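Local coordinates for protein putative dehydratase (Mesorhizobium loti, PDB 2POZ) that is of unknown function but is probably a lyase, a putative dehydratase of the mandelate racemase/muconate lactonizing enzyme family that assembles as an octamer, at residues 44-49 and 378-383; 74-77 and 82-85. All coordinates share one frame; numbering follows the deposited sequence.

Contact 1 (44-49 and 378-383)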
ATOM      1  N   GLY A  44     -28.428  -8.868 -26.344  1.00 13.30           N
ATOM      2  CA  GLY A  44     -28.613  -7.430 -26.195  1.00 12.92           C
ATOM      3  C   GLY A  44     -28.612  -6.638 -27.502  1.00 12.99           C
ATOM      4  O   GLY A  44     -28.503  -5.410 -27.494  1.00 11.82           O
ATOM      5  N   GLY A  45     -28.720  -7.329 -28.631  1.00 11.74           N
ATOM      6  CA  GLY A  45     -28.731  -6.637 -29.914  1.00 10.70           C
ATOM      7  C   GLY A  45     -29.862  -5.628 -29.999  1.00 12.20           C
ATOM      8  O   GLY A  45     -29.671  -4.502 -30.476  1.00 13.46           O
ATOM      9  N   THR A  46     -31.045  -6.022 -29.530  1.00 10.02           N
ATOM     10  CA  THR A  46     -32.202  -5.137 -29.551  1.00 11.46           C
ATOM     11  C   THR A  46     -31.996  -3.992 -28.569  1.00 11.49           C
ATOM     12  O   THR A  46     -32.480  -2.879 -28.791  1.00 13.17           O
ATOM     13  CB  THR A  46     -33.495  -5.882 -29.173  1.00 11.74           C
ATOM     14  OG1 THR A  46     -33.561  -7.119 -29.899  1.00 11.35           O
ATOM     15  CG2 THR A  46     -34.719  -5.026 -29.534  1.00 10.80           C
ATOM     16  N   ALA A  47     -31.282  -4.267 -27.482  1.00  9.44           N
ATOM     17  CA  ALA A  47     -31.002  -3.234 -26.494  1.00  8.88           C
ATOM     18  C   ALA A  47     -30.106  -2.176 -27.139  1.00  9.50           C
ATOM     19  O   ALA A  47     -30.321  -0.968 -26.966  1.00 10.56           O
ATOM     20  CB  ALA A  47     -30.315  -3.847 -25.267  1.00  4.67           C
ATOM     21  N   ALA A  48     -29.112  -2.631 -27.895  1.00  9.53           N
ATOM     22  CA  ALA A  48     -28.201  -1.717 -28.575  1.00 10.51           C
ATOM     23  C   ALA A  48     -28.975  -0.870 -29.594  1.00 11.47           C
ATOM     24  O   ALA A  48     -28.768   0.342 -29.698  1.00 10.40           O
ATOM     25  CB  ALA A  48     -27.098  -2.496 -29.262  1.00  9.97           C
ATOM     26  N   ALA A  49     -29.864  -1.508 -30.349  1.00  9.79           N
ATOM     27  CA  ALA A  49     -30.673  -0.779 -31.329  1.00 10.40           C
ATOM     28  C   ALA A  49     -31.523   0.275 -30.611  1.00  9.03           C
ATOM     29  O   ALA A  49     -31.633   1.413 -31.063  1.00 10.98           O
ATOM     30  CB  ALA A  49     -31.580  -1.747 -32.093  1.00 10.58           C
ATOM     31  N   TYR A 378     -33.535  -4.365 -42.994  1.00 13.14           N
ATOM     32  CA  TYR A 378     -33.335  -4.480 -41.559  1.00 12.15           C
ATOM     33  C   TYR A 378     -33.506  -3.168 -40.784  1.00 13.00           C
ATOM     34  O   TYR A 378     -33.189  -3.088 -39.589  1.00 10.13           O
ATOM     35  CB  TYR A 378     -31.961  -5.105 -41.312  1.00 12.65           C
ATOM     36  CG  TYR A 378     -31.862  -6.492 -41.916  1.00 13.33           C
ATOM     37  CD1 TYR A 378     -32.544  -7.573 -41.350  1.00 12.66           C
ATOM     38  CD2 TYR A 378     -31.153  -6.709 -43.100  1.00 14.42           C
ATOM     39  CE1 TYR A 378     -32.524  -8.841 -41.955  1.00 13.65           C
ATOM     40  CE2 TYR A 378     -31.131  -7.964 -43.709  1.00 14.24           C
ATOM     41  CZ  TYR A 378     -31.818  -9.022 -43.131  1.00 14.93           C
ATOM     42  OH  TYR A 378     -31.799 -10.255 -43.747  1.00 16.09           O
ATOM     43  N   LEU A 379     -34.024  -2.149 -41.466  1.00 11.90           N
ATOM     44  CA  LEU A 379     -34.278  -0.859 -40.835  1.00 13.72           C
ATOM     45  C   LEU A 379     -35.118  -1.153 -39.603  1.00 12.29           C
ATOM     46  O   LEU A 379     -36.164  -1.775 -39.707  1.00 13.20           O
ATOM     47  CB  LEU A 379     -35.055   0.053 -41.790  1.00 13.14           C
ATOM     48  CG  LEU A 379     -35.359   1.475 -41.315  1.00 15.40           C
ATOM     49  CD1 LEU A 379     -34.047   2.234 -41.047  1.00  9.63           C
ATOM     50  CD2 LEU A 379     -36.187   2.193 -42.384  1.00 15.75           C
ATOM     51  N   TRP A 380     -34.663  -0.700 -38.441  1.00 11.98           N
ATOM     52  CA  TRP A 380     -35.360  -0.951 -37.183  1.00 11.92           C
ATOM     53  C   TRP A 380     -36.014   0.318 -36.623  1.00 13.29           C
ATOM     54  O   TRP A 380     -37.018   0.253 -35.919  1.00 13.52           O
ATOM     55  CB  TRP A 380     -34.363  -1.511 -36.168  1.00 12.71           C
ATOM     56  CG  TRP A 380     -34.961  -2.018 -34.892  1.00 12.33           C
ATOM     57  CD1 TRP A 380     -35.537  -3.247 -34.680  1.00 10.44           C
ATOM     58  CD2 TRP A 380     -34.995  -1.334 -33.634  1.00 11.37           C
ATOM     59  NE1 TRP A 380     -35.916  -3.365 -33.364  1.00 10.07           N
ATOM     60  CE2 TRP A 380     -35.595  -2.206 -32.700  1.00 11.23           C
ATOM     61  CE3 TRP A 380     -34.568  -0.068 -33.202  1.00  8.12           C
ATOM     62  CZ2 TRP A 380     -35.782  -1.855 -31.357  1.00  9.73           C
ATOM     63  CZ3 TRP A 380     -34.750   0.282 -31.874  1.00  9.18           C
ATOM     64  CH2 TRP A 380     -35.354  -0.613 -30.963  1.00 11.15           C
ATOM     65  N   ALA A 381     -35.433   1.470 -36.919  1.00 13.82           N
ATOM     66  CA  ALA A 381     -35.996   2.731 -36.453  1.00 16.38           C
ATOM     67  C   ALA A 381     -35.412   3.883 -37.248  1.00 17.56           C
ATOM     68  O   ALA A 381     -34.281   3.802 -37.728  1.00 17.80           O
ATOM     69  CB  ALA A 381     -35.718   2.925 -34.955  1.00 16.13           C
ATOM     70  N   SER A 382     -36.199   4.945 -37.388  1.00 19.66           N
ATOM     71  CA  SER A 382     -35.800   6.147 -38.110  1.00 23.52           C
ATOM     72  C   SER A 382     -36.114   7.359 -37.248  1.00 23.59           C
ATOM     73  O   SER A 382     -37.196   7.447 -36.679  1.00 23.01           O
ATOM     74  CB  SER A 382     -36.566   6.267 -39.431  1.00 24.53           C
ATOM     75  OG  SER A 382     -36.166   5.262 -40.342  1.00 31.25           O
ATOM     76  N   CYS A 383     -35.170   8.289 -37.155  1.00 23.72           N
ATOM     77  CA  CYS A 383     -35.367   9.496 -36.357  1.00 27.27           C
ATOM     78  C   CYS A 383     -35.098  10.715 -37.234  1.00 26.61           C
ATOM     79  O   CYS A 383     -34.007  10.852 -37.787  1.00 23.03           O
ATOM     80  CB  CYS A 383     -34.404   9.512 -35.164  1.00 27.78           C
ATOM     81  SG  CYS A 383     -34.238   7.929 -34.311  1.00 37.38           S
TER
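Trp380 lays its indole against the first turn of helix 45-59, where it meets Ala49 and Thr46. Ala49 makes the closer fit. Its CB sits over one face of the six-membered ring of Trp380, 3.7 Å from the centroid and 14° off the ring normal. This is a CH-pi contact. The methyl is displaced from the centre of that ring toward CD2 and CE3, with Ala49 CB 3.6 Å from Trp380 CE3. The backbone of Ala49 shares in the packing, since its carbonyl O lies 3.4 Å from Trp380 CZ3. Thr46, one helical turn earlier, reaches the benzo side of the indole with its methyl. Thr46 CG2 is 3.8 Å from Trp380 CZ2 and comes in obliquely, and the two side chains cross at about a right angle. The chi1 of -47° at Thr46 puts CG2 anti to the backbone N. OG1 lies anti to the carbonyl carbon, beside the backbone N, and hydrogen-bonds Asp54 OD1 of the second subunit. The two branches of one residue thus serve different partners. Trp380 itself comes from strand 379-383, an edge strand of the antiparallel sheet within this chain. Trp380 and Ala381 both pair with Ile10 in a classic beta bulge. The indole also packs on Lys53 and Leu12 and on Trp380 of the second subunit. A serine in place of Trp380 would probably open a gap beside Ala49 CB and Thr46 CG2, and lose the packing of the two Trp380 side chains between subunits. No hydrogen bond joins the two segments. Between helix and strand the fit is apolar, two small methyl groups letting an indole come close, while backbone bonds to strand 5-12 hold the strand in the sheet.

Contact 2 (74-77 and 82-85)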
ATOM      1  N   THR A  74     -21.756  15.587 -24.626  1.00 11.70           N
ATOM      2  CA  THR A  74     -23.170  15.803 -24.320  1.00 13.11           C
ATOM      3  C   THR A  74     -23.886  14.489 -23.983  1.00 11.27           C
ATOM      4  O   THR A  74     -24.664  14.416 -23.024  1.00  9.78           O
ATOM      5  CB  THR A  74     -23.892  16.473 -25.511  1.00 15.14           C
ATOM      6  OG1 THR A  74     -23.267  17.731 -25.804  1.00 16.89           O
ATOM      7  CG2 THR A  74     -25.356  16.709 -25.179  1.00 16.09           C
HETATM    8  N   MSE A  75     -23.634  13.454 -24.780  1.00 11.66           N
HETATM    9  CA  MSE A  75     -24.256  12.153 -24.531  1.00 11.81           C
HETATM   10  C   MSE A  75     -23.733  11.574 -23.223  1.00 12.47           C
HETATM   11  O   MSE A  75     -24.476  10.959 -22.460  1.00 11.95           O
HETATM   12  CB  MSE A  75     -23.972  11.186 -25.688  1.00 12.72           C
HETATM   13  CG  MSE A  75     -24.615  11.635 -26.995  1.00 16.86           C
HETATM   14 SE   MSE A  75     -24.514  10.335 -28.428  1.00 26.05          SE
HETATM   15  CE  MSE A  75     -22.705  10.678 -29.006  1.00 17.81           C
ATOM     16  N   TYR A  76     -22.450  11.783 -22.956  1.00 12.35           N
ATOM     17  CA  TYR A  76     -21.878  11.283 -21.715  1.00 11.63           C
ATOM     18  C   TYR A  76     -22.522  11.987 -20.529  1.00 11.92           C
ATOM     19  O   TYR A  76     -22.995  11.354 -19.591  1.00 10.29           O
ATOM     20  CB  TYR A  76     -20.376  11.543 -21.663  1.00 10.44           C
ATOM     21  CG  TYR A  76     -19.738  10.928 -20.440  1.00 12.24           C
ATOM     22  CD1 TYR A  76     -19.311   9.598 -20.453  1.00  9.34           C
ATOM     23  CD2 TYR A  76     -19.654  11.638 -19.241  1.00 13.17           C
ATOM     24  CE1 TYR A  76     -18.825   8.981 -19.301  1.00 12.71           C
ATOM     25  CE2 TYR A  76     -19.166  11.028 -18.071  1.00 13.32           C
ATOM     26  CZ  TYR A  76     -18.758   9.699 -18.112  1.00 15.66           C
ATOM     27  OH  TYR A  76     -18.296   9.078 -16.969  1.00 13.18           O
ATOM     28  N   ASP A  77     -22.540  13.314 -20.591  1.00 10.49           N
ATOM     29  CA  ASP A  77     -23.077  14.137 -19.509  1.00 11.73           C
ATOM     30  C   ASP A  77     -24.567  14.093 -19.225  1.00 11.85           C
ATOM     31  O   ASP A  77     -24.979  14.216 -18.071  1.00 13.42           O
ATOM     32  CB  ASP A  77     -22.707  15.607 -19.737  1.00 10.92           C
ATOM     33  CG  ASP A  77     -21.224  15.864 -19.604  1.00 16.18           C
ATOM     34  OD1 ASP A  77     -20.500  14.931 -19.195  1.00 15.86           O
ATOM     35  OD2 ASP A  77     -20.783  16.998 -19.910  1.00 15.92           O
ATOM     36  N   ALA A  82     -24.469   6.842 -18.726  1.00 11.38           N
ATOM     37  CA  ALA A  82     -23.107   6.793 -19.241  1.00 11.17           C
ATOM     38  C   ALA A  82     -22.059   6.840 -18.120  1.00 11.62           C
ATOM     39  O   ALA A  82     -20.977   6.271 -18.260  1.00 12.64           O
ATOM     40  CB  ALA A  82     -22.872   7.947 -20.208  1.00 10.36           C
ATOM     41  N   LYS A  83     -22.369   7.526 -17.021  1.00 11.24           N
ATOM     42  CA  LYS A  83     -21.424   7.633 -15.906  1.00 10.98           C
ATOM     43  C   LYS A  83     -21.313   6.254 -15.258  1.00 10.55           C
ATOM     44  O   LYS A  83     -22.270   5.751 -14.679  1.00  9.11           O
ATOM     45  CB  LYS A  83     -21.890   8.706 -14.912  1.00  9.65           C
ATOM     46  CG  LYS A  83     -21.970  10.109 -15.539  1.00 10.15           C
ATOM     47  CD  LYS A  83     -22.278  11.198 -14.490  1.00 11.45           C
ATOM     48  CE  LYS A  83     -22.268  12.592 -15.121  1.00 10.11           C
ATOM     49  NZ  LYS A  83     -22.555  13.693 -14.153  1.00 12.50           N
ATOM     50  N   ASN A  84     -20.124   5.663 -15.381  1.00 10.93           N
ATOM     51  CA  ASN A  84     -19.829   4.306 -14.916  1.00 12.51           C
ATOM     52  C   ASN A  84     -20.687   3.368 -15.760  1.00 12.19           C
ATOM     53  O   ASN A  84     -21.069   2.286 -15.316  1.00 11.14           O
ATOM     54  CB  ASN A  84     -20.163   4.099 -13.433  1.00 12.49           C
ATOM     55  CG  ASN A  84     -19.687   2.733 -12.922  1.00 14.91           C
ATOM     56  OD1 ASN A  84     -18.579   2.301 -13.241  1.00 12.78           O
ATOM     57  ND2 ASN A  84     -20.517   2.061 -12.133  1.00 11.73           N
ATOM     58  N   GLY A  85     -20.974   3.807 -16.985  1.00 13.30           N
ATOM     59  CA  GLY A  85     -21.807   3.050 -17.908  1.00 11.38           C
ATOM     60  C   GLY A  85     -21.177   1.802 -18.507  1.00 12.57           C
ATOM     61  O   GLY A  85     -19.951   1.634 -18.494  1.00  9.61           O
TER
HETATM   62  O   HOH W   1     -23.706  15.687 -15.965  1.00 13.13           O
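Tyr76 and Ala82 form the tight part of this contact. Ala82 points its methyl at the last turn of helix 68-78, where Ala82 CB lies 3.5 Å from the carbonyl O of Tyr76. Ala82 CB is also 3.9 Å from Tyr76 CD1. The chi1 of -175° sets Tyr76 CG anti to the backbone N and brings the ring beside Ala82 and Lys83, with Tyr76 CE1 3.6 Å from Ala82 O. The Lys83 and Tyr76 side chains cross at about a right angle, with Lys83 CG oblique to the ring, 3.9 Å from Tyr76 CE2. Tyr76 OH lies 3.6 Å from Lys83 CA and bonds Asp235 of the second subunit.

The looser side lies toward Asp77. Lys83 runs out extended beyond CG, and its charged end meets the helix through water. Water 1 accepts from Lys83 NZ at 2.9 Å and donates to Asp77 O. Lys83 NZ also bonds Ser207 O of the second subunit. Asp77 makes no salt bridge with it, as Asp77 OD1 stays 5.6 Å from Lys83 NZ. Asp77 OD2 accepts a hydrogen bond from the backbone N of Arg174 of the second subunit.

Ala82 to Gly85 is a type II beta turn, closed by Gly85 N to Ala82 O at 2.8 Å. It joins two successive helices, 68-78 and 87-108, of the N-terminal capping domain of the enolase superfamily.

In the fold
Both contacts belong to the N-terminal capping domain, completed by the C-terminal strand, well away from the centre of the chain. Their centres are 20 Å apart, and the nearest atoms about 11 Å, so they do not touch. Contact 1 joins segments 329 residues apart, bringing the C-terminal strand 379-383 beside strand 5-12 and against helix 45-59. Contact 2 is local and falls between those two segments in sequence. Helix 45-59 leads on to helix 68-78, and Met75 on the latter packs against Leu55 and Phe59 on the former. Both contacts lie at the interface with the second subunit, consistent with a role in the octamer.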